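Local coordinates for protein cytochrome P450 reductase (Amycolatopsis methanolica 239, PDB 5OGX) that passes electrons from NADH through FAD and a [2Fe-2S] cluster to a partner cytochrome P450 that O-demethylates lignin-derived aromatics such as guaiacol, at residues Val110-Leu122 / Val244-Phe256. Sequence-based numbering, arbitrary orientation.
Sequences VADIARDTRRVLL and VRGAADLYDLGRF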
loop_
_atom_site.group_PDB
_atom_site.type_symbol
_atom_site.label_atom_id
_atom_site.label_comp_id
_atom_site.label_asym_id
_atom_site.label_seq_id
_atom_site.Cartn_x
_atom_site.Cartn_y
_atom_site.Cartn_z
ATOM N N VAL A 110 -18.945 2.191 -9.853
ATOM C CA VAL A 110 -18.713 2.870 -8.586
ATOM C C VAL A 110 -19.934 2.608 -7.718
ATOM O O VAL A 110 -21.071 2.871 -8.137
ATOM C CB VAL A 110 -18.441 4.376 -8.760
ATOM C CG1 VAL A 110 -19.449 5.014 -9.686
ATOM C CG2 VAL A 110 -18.430 5.074 -7.410
ATOM N N ALA A 111 -19.714 2.030 -6.547
ATOM C CA ALA A 111 -20.803 1.519 -5.726
ATOM C C ALA A 111 -20.612 1.980 -4.291
ATOM O O ALA A 111 -19.506 1.893 -3.749
ATOM C CB ALA A 111 -20.870 -0.012 -5.788
ATOM N N ASP A 112 -21.686 2.470 -3.682
ATOM C CA ASP A 112 -21.672 2.801 -2.262
ATOM C C ASP A 112 -21.850 1.495 -1.494
ATOM O O ASP A 112 -22.901 0.858 -1.590
ATOM C CB ASP A 112 -22.780 3.806 -1.938
ATOM C CG ASP A 112 -22.453 5.208 -2.417
ATOM O OD1 ASP A 112 -21.530 5.838 -1.861
ATOM O OD2 ASP A 112 -23.108 5.681 -3.372
ATOM N N ILE A 113 -20.821 1.069 -0.760
ATOM C CA ILE A 113 -20.837 -0.247 -0.132
ATOM C C ILE A 113 -20.971 -0.192 1.384
ATOM O O ILE A 113 -21.294 -1.225 1.995
ATOM C CB ILE A 113 -19.598 -1.082 -0.530
ATOM C CG1 ILE A 113 -18.290 -0.422 -0.065
ATOM C CG2 ILE A 113 -19.577 -1.318 -2.035
ATOM C CD1 ILE A 113 -17.063 -1.269 -0.376
ATOM N N ALA A 114 -20.750 0.958 2.006
ATOM C CA ALA A 114 -20.843 1.110 3.455
ATOM C C ALA A 114 -20.790 2.601 3.757
ATOM O O ALA A 114 -20.559 3.421 2.865
ATOM C CB ALA A 114 -19.724 0.350 4.181
ATOM N N ARG A 115 -21.013 2.945 5.025
ATOM C CA ARG A 115 -20.939 4.343 5.434
ATOM C C ARG A 115 -19.635 4.970 4.961
ATOM O O ARG A 115 -18.546 4.475 5.273
ATOM C CB ARG A 115 -21.054 4.473 6.951
ATOM C CG ARG A 115 -20.918 5.913 7.435
ATOM C CD ARG A 115 -21.371 6.051 8.880
ATOM N NE ARG A 115 -20.553 5.249 9.787
ATOM C CZ ARG A 115 -20.803 5.112 11.086
ATOM N NH1 ARG A 115 -20.013 4.368 11.846
ATOM N NH2 ARG A 115 -21.847 5.723 11.623
ATOM N N ASP A 116 -19.760 6.045 4.178
ATOM C CA ASP A 116 -18.618 6.800 3.655
ATOM C C ASP A 116 -17.628 5.921 2.893
ATOM O O ASP A 116 -16.437 6.226 2.853
ATOM C CB ASP A 116 -17.879 7.540 4.774
ATOM C CG ASP A 116 -18.664 8.713 5.316
ATOM O OD1 ASP A 116 -19.516 9.254 4.583
ATOM O OD2 ASP A 116 -18.422 9.091 6.480
ATOM N N THR A 117 -18.093 4.839 2.271
ATOM C CA THR A 117 -17.193 3.890 1.625
ATOM C C THR A 117 -17.710 3.549 0.238
ATOM O O THR A 117 -18.896 3.244 0.071
ATOM C CB THR A 117 -17.040 2.605 2.455
ATOM O OG1 THR A 117 -16.682 2.940 3.800
ATOM C CG2 THR A 117 -15.954 1.729 1.858
ATOM N N ARG A 118 -16.816 3.594 -0.752
ATOM C CA ARG A 118 -17.152 3.233 -2.119
ATOM C C ARG A 118 -16.182 2.198 -2.669
ATOM O O ARG A 118 -14.978 2.247 -2.396
ATOM C CB ARG A 118 -17.143 4.450 -3.027
ATOM C CG ARG A 118 -18.448 5.205 -2.964
ATOM C CD ARG A 118 -18.472 6.434 -3.846
ATOM N NE ARG A 118 -19.868 6.816 -4.040
ATOM C CZ ARG A 118 -20.327 7.608 -5.004
ATOM N NH1 ARG A 118 -19.503 8.143 -5.900
ATOM N NH2 ARG A 118 -21.630 7.863 -5.061
ATOM N N ARG A 119 -16.715 1.282 -3.470
ATOM C CA ARG A 119 -15.906 0.408 -4.303
ATOM C C ARG A 119 -15.800 1.038 -5.682
ATOM O O ARG A 119 -16.796 1.510 -6.235
ATOM C CB ARG A 119 -16.514 -0.994 -4.410
ATOM C CG ARG A 119 -15.498 -2.064 -4.842
ATOM C CD ARG A 119 -16.160 -3.363 -5.302
ATOM N NE ARG A 119 -17.256 -3.785 -4.425
ATOM C CZ ARG A 119 -17.095 -4.455 -3.285
ATOM N NH1 ARG A 119 -15.875 -4.794 -2.856
ATOM N NH2 ARG A 119 -18.162 -4.787 -2.570
ATOM N N VAL A 120 -14.596 1.061 -6.232
ATOM C CA VAL A 120 -14.381 1.553 -7.583
ATOM C C VAL A 120 -13.717 0.445 -8.384
ATOM O O VAL A 120 -12.676 -0.080 -7.978
ATOM C CB VAL A 120 -13.527 2.831 -7.593
ATOM C CG1 VAL A 120 -13.227 3.237 -9.014
ATOM C CG2 VAL A 120 -14.228 3.953 -6.816
ATOM N N LEU A 121 -14.320 0.084 -9.510
ATOM C CA LEU A 121 -13.753 -0.910 -10.411
ATOM C C LEU A 121 -13.248 -0.183 -11.647
ATOM O O LEU A 121 -14.021 0.505 -12.318
ATOM C CB LEU A 121 -14.786 -1.972 -10.794
ATOM C CG LEU A 121 -15.356 -2.797 -9.649
ATOM C CD1 LEU A 121 -16.284 -3.875 -10.202
ATOM C CD2 LEU A 121 -14.241 -3.415 -8.800
ATOM N N LEU A 122 -11.957 -0.325 -11.938
ATOM C CA LEU A 122 -11.325 0.333 -13.075
ATOM C C LEU A 122 -10.911 -0.719 -14.092
ATOM O O LEU A 122 -10.063 -1.569 -13.797
ATOM C CB LEU A 122 -10.096 1.137 -12.638
ATOM C CG LEU A 122 -10.258 2.283 -11.644
ATOM C CD1 LEU A 122 -8.897 2.948 -11.446
ATOM C CD2 LEU A 122 -11.300 3.277 -12.162
ATOM N N VAL A 244 -13.139 -0.501 12.610
ATOM C CA VAL A 244 -14.013 0.560 12.128
ATOM C C VAL A 244 -14.708 1.202 13.324
ATOM O O VAL A 244 -14.638 0.719 14.454
ATOM C CB VAL A 244 -15.072 0.042 11.133
ATOM C CG1 VAL A 244 -14.423 -0.505 9.862
ATOM C CG2 VAL A 244 -15.915 -1.023 11.792
ATOM N N ARG A 245 -15.392 2.311 13.056
ATOM C CA ARG A 245 -16.109 3.001 14.120
ATOM C C ARG A 245 -17.360 2.236 14.542
ATOM O O ARG A 245 -17.664 2.144 15.738
ATOM C CB ARG A 245 -16.468 4.415 13.667
ATOM C CG ARG A 245 -15.320 5.402 13.799
ATOM C CD ARG A 245 -15.727 6.791 13.323
ATOM N NE ARG A 245 -16.229 6.767 11.951
ATOM C CZ ARG A 245 -17.471 7.087 11.599
ATOM N NH1 ARG A 245 -18.355 7.464 12.517
ATOM N NH2 ARG A 245 -17.831 7.032 10.324
ATOM N N GLY A 246 -18.114 1.709 13.578
ATOM C CA GLY A 246 -19.375 1.055 13.888
ATOM C C GLY A 246 -19.750 0.080 12.796
ATOM O O GLY A 246 -19.100 0.005 11.750
ATOM N N ALA A 247 -20.843 -0.659 13.041
ATOM C CA ALA A 247 -21.256 -1.685 12.090
ATOM C C ALA A 247 -21.585 -1.090 10.728
ATOM O O ALA A 247 -21.421 -1.762 9.700
ATOM C CB ALA A 247 -22.453 -2.465 12.634
ATOM N N ALA A 248 -22.017 0.173 10.695
ATOM C CA ALA A 248 -22.356 0.808 9.430
ATOM C C ALA A 248 -21.157 0.933 8.503
ATOM O O ALA A 248 -21.338 1.123 7.290
ATOM C CB ALA A 248 -22.965 2.189 9.689
ATOM N N ASP A 249 -19.940 0.837 9.045
ATOM C CA ASP A 249 -18.708 0.925 8.270
ATOM C C ASP A 249 -18.270 -0.406 7.669
ATOM O O ASP A 249 -17.312 -0.431 6.888
ATOM C CB ASP A 249 -17.573 1.451 9.152
ATOM C CG ASP A 249 -17.871 2.813 9.748
ATOM O OD1 ASP A 249 -18.234 3.728 8.986
ATOM O OD2 ASP A 249 -17.720 2.968 10.979
ATOM N N LEU A 250 -18.916 -1.510 8.028
ATOM C CA LEU A 250 -18.441 -2.816 7.598
ATOM C C LEU A 250 -18.940 -3.117 6.195
ATOM O O LEU A 250 -19.997 -2.629 5.771
ATOM C CB LEU A 250 -18.901 -3.913 8.569
ATOM C CG LEU A 250 -18.448 -3.781 10.027
ATOM C CD1 LEU A 250 -19.230 -4.729 10.922
ATOM C CD2 LEU A 250 -16.933 -4.047 10.114
ATOM N N TYR A 251 -18.166 -3.915 5.462
ATOM C CA TYR A 251 -18.564 -4.275 4.110
ATOM C C TYR A 251 -17.976 -5.624 3.724
ATOM O O TYR A 251 -17.073 -6.149 4.382
ATOM C CB TYR A 251 -18.161 -3.194 3.084
ATOM C CG TYR A 251 -16.683 -2.887 2.981
ATOM C CD1 TYR A 251 -16.105 -1.900 3.779
ATOM C CD2 TYR A 251 -15.870 -3.548 2.060
ATOM C CE1 TYR A 251 -14.763 -1.594 3.684
ATOM C CE2 TYR A 251 -14.510 -3.243 1.955
ATOM C CZ TYR A 251 -13.968 -2.265 2.776
ATOM O OH TYR A 251 -12.635 -1.948 2.677
ATOM N N ASP A 252 -18.548 -6.196 2.662
ATOM C CA ASP A 252 -18.103 -7.465 2.086
ATOM C C ASP A 252 -18.122 -8.607 3.103
ATOM O O ASP A 252 -17.328 -9.544 3.014
ATOM C CB ASP A 252 -16.713 -7.326 1.459
ATOM C CG ASP A 252 -16.771 -6.698 0.088
ATOM O OD1 ASP A 252 -17.904 -6.507 -0.413
ATOM O OD2 ASP A 252 -15.698 -6.386 -0.474
ATOM N N LEU A 253 -19.038 -8.555 4.072
ATOM C CA LEU A 253 -19.085 -9.623 5.065
ATOM C C LEU A 253 -19.338 -10.973 4.401
ATOM O O LEU A 253 -18.736 -11.983 4.788
ATOM C CB LEU A 253 -20.147 -9.315 6.121
ATOM C CG LEU A 253 -19.876 -8.004 6.871
ATOM C CD1 LEU A 253 -20.975 -7.695 7.876
ATOM C CD2 LEU A 253 -18.506 -8.055 7.565
ATOM N N GLY A 254 -20.176 -11.000 3.363
ATOM C CA GLY A 254 -20.440 -12.258 2.675
ATOM C C GLY A 254 -19.204 -12.820 1.998
ATOM O O GLY A 254 -18.986 -14.039 1.993
ATOM N N ARG A 255 -18.369 -11.940 1.431
ATOM C CA ARG A 255 -17.135 -12.382 0.783
ATOM C C ARG A 255 -16.182 -13.008 1.791
ATOM O O ARG A 255 -15.593 -14.062 1.526
ATOM C CB ARG A 255 -16.445 -11.215 0.057
ATOM C CG ARG A 255 -14.974 -11.502 -0.224
ATOM C CD ARG A 255 -14.454 -10.969 -1.561
ATOM N NE ARG A 255 -14.366 -9.520 -1.532
ATOM C CZ ARG A 255 -13.596 -8.762 -2.317
ATOM N NH1 ARG A 255 -12.797 -9.283 -3.241
ATOM N NH2 ARG A 255 -13.649 -7.449 -2.177
ATOM N N PHE A 256 -16.019 -12.383 2.961
ATOM C CA PHE A 256 -15.126 -12.957 3.959
ATOM C C PHE A 256 -15.692 -14.246 4.530
ATOM O O PHE A 256 -14.926 -15.151 4.877
ATOM C CB PHE A 256 -14.851 -11.940 5.061
ATOM C CG PHE A 256 -14.181 -10.700 4.555
ATOM C CD1 PHE A 256 -12.946 -10.784 3.950
ATOM C CD2 PHE A 256 -14.806 -9.471 4.644
ATOM C CE1 PHE A 256 -12.317 -9.628 3.448
ATOM C CE2 PHE A 256 -14.207 -8.332 4.147
ATOM C CZ PHE A 256 -12.947 -8.412 3.556
HETATM O O HOH W 1 -22.098 -2.644 4.117
HETATM O O HOH W 2 -15.545 1.335 5.726
#
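OD2 of D249 is gripped by two donors on the same face of its carboxylate: R115 NH1 at 2.8 Å and the backbone N of G246. R115 NE also bonds D249 OD1, at 2.9 Å, completing a side-on, two-nitrogen salt bridge. Both oxygens lie in the guanidinium plane, but the nitrogens meet them from above the carboxylate, the two planes being 43° apart. The R115 chain leaves with CG opposite the backbone N (chi1 177°), then bends at chi3, which lays its guanidinium over A248 CB. The R245 guanidinium lies off-centre over the opposite face, two donors brought close without a bond between them. D249 and E275, a salt-bridge partner of R115, probably offset the like charges of R115 and R245. The backbone N of R115 donates to A248 O (2.9 Å) in a nearly straight bond, tying the type II turn from A114 to T117 to the 3-10 segment 247-249.

A second salt bridge has different geometry: R119 meets D252 end-on, NH2 to OD1 at 2.8 Å and NH1 to OD2, both through syn lone pairs, with planes only 8° apart. R255 NH2 reaches the same OD2 from above the carboxylate, and E162 pairs with both arginines.

Between these networks, I113 CD1 lies over one face of the Y251 ring, 3.9 Å from its centroid, a CH-pi contact; Y251 OH is hydrogen-bonded to H164 ND1, of an FAD-binding residue. One water joins I113 O to L250 O and another T117 OG1 to D249 O.

Two bidentate charge pairs bracketing an aromatic contact and bridging waters imply a directional, polar junction between the FAD-binding and NAD-binding domains, one that would favour a defined mutual orientation beside the flavin site.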